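Local coordinates for hypothetical protein PA2218 (Pseudomonas aeruginosa, PDB 2HDW), which has an alpha/beta hydrolase fold and is probably a hydrolase, though its substrate is unknown, at residues Q141-E153 and A283-I297. Sequence-based numbering, arbitrary orientation.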
loop_
_atom_site.group_PDB
_atom_site.type_symbol
_atom_site.label_atom_id
_atom_site.label_comp_id
_atom_site.label_asym_id
_atom_site.label_seq_id
_atom_site.Cartn_x
_atom_site.Cartn_y
_atom_site.Cartn_z
ATOM N N GLN A 141 14.926 5.378 -10.244
ATOM C CA GLN A 141 14.705 5.713 -11.639
ATOM C C GLN A 141 14.803 4.431 -12.445
ATOM O O GLN A 141 15.604 3.564 -12.098
ATOM C CB GLN A 141 15.801 6.651 -12.168
ATOM C CG GLN A 141 15.929 8.007 -11.498
ATOM C CD GLN A 141 14.858 8.993 -11.924
ATOM O OE1 GLN A 141 14.409 9.012 -13.088
ATOM N NE2 GLN A 141 14.466 9.852 -10.994
ATOM N N PRO A 142 14.013 4.273 -13.520
ATOM C CA PRO A 142 13.026 5.228 -14.030
ATOM C C PRO A 142 11.919 5.464 -13.012
ATOM O O PRO A 142 11.664 4.623 -12.145
ATOM C CB PRO A 142 12.479 4.539 -15.283
ATOM C CG PRO A 142 13.574 3.598 -15.683
ATOM C CD PRO A 142 14.025 3.056 -14.350
ATOM N N ARG A 143 11.250 6.605 -13.128
ATOM C CA ARG A 143 10.164 6.911 -12.218
ATOM C C ARG A 143 8.971 6.004 -12.506
ATOM O O ARG A 143 8.769 5.550 -13.635
ATOM C CB ARG A 143 9.742 8.377 -12.369
ATOM C CG ARG A 143 10.854 9.358 -12.049
ATOM C CD ARG A 143 11.376 9.120 -10.637
ATOM N NE ARG A 143 10.341 9.331 -9.629
ATOM C CZ ARG A 143 10.504 9.081 -8.332
ATOM N NH1 ARG A 143 11.662 8.602 -7.889
ATOM N NH2 ARG A 143 9.521 9.330 -7.474
ATOM N N ASN A 144 8.198 5.730 -11.464
ATOM C CA ASN A 144 6.994 4.919 -11.585
ATOM C C ASN A 144 7.114 3.524 -12.186
ATOM O O ASN A 144 6.409 3.179 -13.143
ATOM C CB ASN A 144 5.924 5.709 -12.345
ATOM C CG ASN A 144 5.480 6.950 -11.593
ATOM O OD1 ASN A 144 5.823 7.129 -10.421
ATOM N ND2 ASN A 144 4.708 7.810 -12.255
ATOM N N VAL A 145 8.018 2.728 -11.628
ATOM C CA VAL A 145 8.169 1.342 -12.040
ATOM C C VAL A 145 7.901 0.597 -10.730
ATOM O O VAL A 145 8.101 1.162 -9.655
ATOM C CB VAL A 145 9.593 1.042 -12.583
ATOM C CG1 VAL A 145 10.633 1.301 -11.523
ATOM C CG2 VAL A 145 9.669 -0.404 -13.066
ATOM N N ALA A 146 7.413 -0.637 -10.800
ATOM C CA ALA A 146 7.120 -1.390 -9.580
ATOM C C ALA A 146 7.570 -2.841 -9.682
ATOM O O ALA A 146 7.888 -3.325 -10.761
ATOM C CB ALA A 146 5.623 -1.334 -9.271
ATOM N N SER A 147 7.577 -3.529 -8.544
ATOM C CA SER A 147 7.999 -4.926 -8.480
ATOM C C SER A 147 7.473 -5.541 -7.187
ATOM O O SER A 147 7.518 -4.907 -6.136
ATOM C CB SER A 147 9.528 -4.994 -8.518
ATOM O OG SER A 147 10.029 -6.106 -7.801
ATOM N N PRO A 148 6.960 -6.782 -7.246
ATOM C CA PRO A 148 6.452 -7.382 -6.007
ATOM C C PRO A 148 7.572 -7.610 -5.002
ATOM O O PRO A 148 7.358 -7.538 -3.788
ATOM C CB PRO A 148 5.818 -8.684 -6.488
ATOM C CG PRO A 148 6.655 -9.045 -7.675
ATOM C CD PRO A 148 6.825 -7.715 -8.378
ATOM N N ASP A 149 8.768 -7.872 -5.517
ATOM C CA ASP A 149 9.941 -8.117 -4.671
ATOM C C ASP A 149 10.383 -6.819 -3.999
ATOM O O ASP A 149 10.425 -6.724 -2.771
ATOM C CB ASP A 149 11.086 -8.673 -5.524
ATOM C CG ASP A 149 12.280 -9.133 -4.694
ATOM O OD1 ASP A 149 12.551 -8.530 -3.640
ATOM O OD2 ASP A 149 12.969 -10.090 -5.114
ATOM N N ILE A 150 10.704 -5.817 -4.814
ATOM C CA ILE A 150 11.157 -4.533 -4.300
ATOM C C ILE A 150 10.121 -3.870 -3.397
ATOM O O ILE A 150 10.464 -3.295 -2.366
ATOM C CB ILE A 150 11.513 -3.565 -5.451
ATOM C CG1 ILE A 150 12.675 -4.138 -6.272
ATOM C CG2 ILE A 150 11.892 -2.193 -4.889
ATOM C CD1 ILE A 150 13.094 -3.264 -7.464
ATOM N N ASN A 151 8.850 -3.956 -3.774
ATOM C CA ASN A 151 7.807 -3.341 -2.969
ATOM C C ASN A 151 7.629 -4.073 -1.642
ATOM O O ASN A 151 7.364 -3.450 -0.610
ATOM C CB ASN A 151 6.495 -3.277 -3.764
ATOM C CG ASN A 151 6.539 -2.209 -4.856
ATOM O OD1 ASN A 151 7.305 -1.246 -4.762
ATOM N ND2 ASN A 151 5.711 -2.364 -5.881
ATOM N N THR A 152 7.782 -5.393 -1.653
ATOM C CA THR A 152 7.673 -6.134 -0.402
ATOM C C THR A 152 8.819 -5.640 0.486
ATOM O O THR A 152 8.639 -5.407 1.680
ATOM C CB THR A 152 7.779 -7.655 -0.646
ATOM O OG1 THR A 152 6.600 -8.104 -1.329
ATOM C CG2 THR A 152 7.921 -8.405 0.669
ATOM N N GLU A 153 9.992 -5.452 -0.112
ATOM C CA GLU A 153 11.161 -4.954 0.619
ATOM C C GLU A 153 10.907 -3.552 1.205
ATOM O O GLU A 153 11.325 -3.257 2.331
ATOM C CB GLU A 153 12.382 -4.933 -0.311
ATOM C CG GLU A 153 13.566 -4.085 0.162
ATOM C CD GLU A 153 14.059 -4.445 1.558
ATOM O OE1 GLU A 153 13.986 -5.631 1.945
ATOM O OE2 GLU A 153 14.541 -3.534 2.270
ATOM N N ALA A 283 0.893 7.121 -14.547
ATOM C CA ALA A 283 0.923 5.698 -14.876
ATOM C C ALA A 283 2.256 5.028 -14.634
ATOM O O ALA A 283 3.283 5.683 -14.487
ATOM C CB ALA A 283 0.546 5.502 -16.327
ATOM N N TRP A 284 2.227 3.702 -14.606
ATOM C CA TRP A 284 3.442 2.922 -14.436
ATOM C C TRP A 284 4.038 2.795 -15.829
ATOM O O TRP A 284 3.372 3.091 -16.828
ATOM C CB TRP A 284 3.134 1.510 -13.937
ATOM C CG TRP A 284 2.430 1.450 -12.616
ATOM C CD1 TRP A 284 1.124 1.121 -12.399
ATOM C CD2 TRP A 284 3.002 1.706 -11.328
ATOM N NE1 TRP A 284 0.844 1.154 -11.053
ATOM C CE2 TRP A 284 1.979 1.509 -10.372
ATOM C CE3 TRP A 284 4.279 2.081 -10.888
ATOM C CZ2 TRP A 284 2.194 1.677 -8.999
ATOM C CZ3 TRP A 284 4.491 2.249 -9.519
ATOM C CH2 TRP A 284 3.451 2.046 -8.594
ATOM N N THR A 285 5.283 2.349 -15.892
ATOM C CA THR A 285 5.937 2.135 -17.176
ATOM C C THR A 285 5.147 1.013 -17.826
ATOM O O THR A 285 4.536 0.198 -17.125
ATOM C CB THR A 285 7.373 1.649 -16.990
ATOM O OG1 THR A 285 7.357 0.451 -16.199
ATOM C CG2 THR A 285 8.212 2.711 -16.296
ATOM N N MET A 286 5.154 0.964 -19.155
ATOM C CA MET A 286 4.428 -0.076 -19.870
ATOM C C MET A 286 4.929 -1.477 -19.522
ATOM O O MET A 286 4.152 -2.425 -19.507
ATOM C CB MET A 286 4.520 0.153 -21.390
ATOM C CG MET A 286 3.631 1.296 -21.909
ATOM S SD MET A 286 3.635 1.459 -23.720
ATOM C CE MET A 286 2.511 0.164 -24.148
ATOM N N THR A 287 6.213 -1.625 -19.213
ATOM C CA THR A 287 6.726 -2.958 -18.895
ATOM C C THR A 287 6.697 -3.377 -17.415
ATOM O O THR A 287 7.191 -4.450 -17.058
ATOM C CB THR A 287 8.154 -3.149 -19.474
ATOM O OG1 THR A 287 9.015 -2.090 -19.032
ATOM C CG2 THR A 287 8.097 -3.141 -20.998
ATOM N N THR A 288 6.094 -2.555 -16.559
ATOM C CA THR A 288 6.015 -2.876 -15.130
ATOM C C THR A 288 5.406 -4.252 -14.821
ATOM O O THR A 288 5.896 -4.969 -13.949
ATOM C CB THR A 288 5.220 -1.785 -14.354
ATOM O OG1 THR A 288 6.087 -0.679 -14.065
ATOM C CG2 THR A 288 4.656 -2.339 -13.045
ATOM N N PRO A 289 4.332 -4.639 -15.529
ATOM C CA PRO A 289 3.688 -5.939 -15.291
ATOM C C PRO A 289 4.569 -7.196 -15.388
ATOM O O PRO A 289 4.248 -8.222 -14.801
ATOM C CB PRO A 289 2.566 -5.961 -16.328
ATOM C CG PRO A 289 2.225 -4.502 -16.486
ATOM C CD PRO A 289 3.586 -3.867 -16.541
ATOM N N LEU A 290 5.671 -7.128 -16.125
ATOM C CA LEU A 290 6.531 -8.302 -16.279
ATOM C C LEU A 290 6.918 -9.017 -14.984
ATOM O O LEU A 290 6.908 -10.249 -14.931
ATOM C CB LEU A 290 7.792 -7.933 -17.058
ATOM C CG LEU A 290 7.564 -7.647 -18.543
ATOM C CD1 LEU A 290 8.817 -7.051 -19.139
ATOM C CD2 LEU A 290 7.169 -8.940 -19.271
ATOM N N SER A 291 7.256 -8.269 -13.940
ATOM C CA SER A 291 7.637 -8.911 -12.681
ATOM C C SER A 291 6.427 -9.500 -11.967
ATOM O O SER A 291 6.458 -10.653 -11.534
ATOM C CB SER A 291 8.359 -7.920 -11.755
ATOM O OG SER A 291 7.542 -6.803 -11.460
ATOM N N PHE A 292 5.360 -8.706 -11.856
ATOM C CA PHE A 292 4.129 -9.139 -11.196
ATOM C C PHE A 292 3.489 -10.358 -11.847
ATOM O O PHE A 292 2.942 -11.223 -11.161
ATOM C CB PHE A 292 3.117 -7.985 -11.173
ATOM C CG PHE A 292 3.495 -6.874 -10.237
ATOM C CD1 PHE A 292 3.126 -6.924 -8.894
ATOM C CD2 PHE A 292 4.238 -5.785 -10.693
ATOM C CE1 PHE A 292 3.491 -5.905 -8.012
ATOM C CE2 PHE A 292 4.610 -4.761 -9.824
ATOM C CZ PHE A 292 4.234 -4.822 -8.479
ATOM N N MET A 293 3.560 -10.427 -13.170
ATOM C CA MET A 293 2.969 -11.537 -13.910
ATOM C C MET A 293 3.799 -12.817 -13.786
ATOM O O MET A 293 3.332 -13.904 -14.144
ATOM C CB MET A 293 2.829 -11.165 -15.403
ATOM C CG MET A 293 1.882 -9.988 -15.708
ATOM S SD MET A 293 1.709 -9.597 -17.500
ATOM C CE MET A 293 0.566 -10.824 -17.965
ATOM N N ASN A 294 5.007 -12.695 -13.245
ATOM C CA ASN A 294 5.919 -13.838 -13.153
ATOM C C ASN A 294 6.415 -14.224 -11.753
ATOM O O ASN A 294 7.044 -15.275 -11.584
ATOM C CB ASN A 294 7.121 -13.548 -14.063
ATOM C CG ASN A 294 7.944 -14.781 -14.375
ATOM O OD1 ASN A 294 7.405 -15.845 -14.671
ATOM N ND2 ASN A 294 9.262 -14.635 -14.330
ATOM N N MET A 295 6.115 -13.401 -10.753
ATOM C CA MET A 295 6.574 -13.664 -9.387
ATOM C C MET A 295 5.454 -13.469 -8.363
ATOM O O MET A 295 5.267 -12.374 -7.832
ATOM C CB MET A 295 7.741 -12.732 -9.051
ATOM C CG MET A 295 8.960 -13.450 -8.492
ATOM S SD MET A 295 9.744 -14.529 -9.704
ATOM C CE MET A 295 11.193 -13.574 -10.063
ATOM N N PRO A 296 4.700 -14.538 -8.066
ATOM C CA PRO A 296 3.615 -14.394 -7.096
ATOM C C PRO A 296 4.058 -14.110 -5.668
ATOM O O PRO A 296 5.162 -14.471 -5.249
ATOM C CB PRO A 296 2.863 -15.719 -7.218
ATOM C CG PRO A 296 3.926 -16.676 -7.623
ATOM C CD PRO A 296 4.721 -15.896 -8.638
ATOM N N ILE A 297 3.181 -13.436 -4.937
ATOM C CA ILE A 297 3.416 -13.117 -3.540
ATOM C C ILE A 297 2.506 -14.047 -2.738
ATOM O O ILE A 297 1.732 -14.812 -3.320
ATOM C CB ILE A 297 3.038 -11.656 -3.212
ATOM C CG1 ILE A 297 1.596 -11.385 -3.639
ATOM C CG2 ILE A 297 4.020 -10.704 -3.903
ATOM C CD1 ILE A 297 0.989 -10.126 -3.025
HETATM O O HOH W 1 8.382 -4.550 -13.093
#
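P148 lies flat on F292. Its CD sits over the ring centre, 3.6 Å from the F292 centroid and 4° off the normal, a CH-pi contact. P148 CB meets I297 CG2 at 3.7 Å, beside T207 of helix 206-212. A146 CB lies at the edge of F292, 3.6 Å from F292 CE2, and over a face of W284 toward its rim, 3.8 Å from W284 CZ3. This is the tight part of the contact; F105 also meets both rings.

The loose side is at M295, which is exposed. Its CB approaches P148 CG, but its bent chain leads away.

The N144 end is polar and bonded. N144 O accepts from T285 N at 3.1 Å, and W284 CA makes a CA-H...O contact with the same oxygen. N144 ND2 gives A283 O a weak bond of 3.4 Å.

A water bridges the middle. It donates to A146 O and T288 O and accepts from S291 OG. With chi1 at 59°, between backbone N and carbonyl carbon, S291 OG faces P148 CD and reaches the water.

S147 is the N-cap of helix 148-164; its OG accepts from I150 N at 3.1 Å. The chemistry implies a mainly apolar join between the start of this helix and 283-297, with polar bonds fixing the adjoining loop.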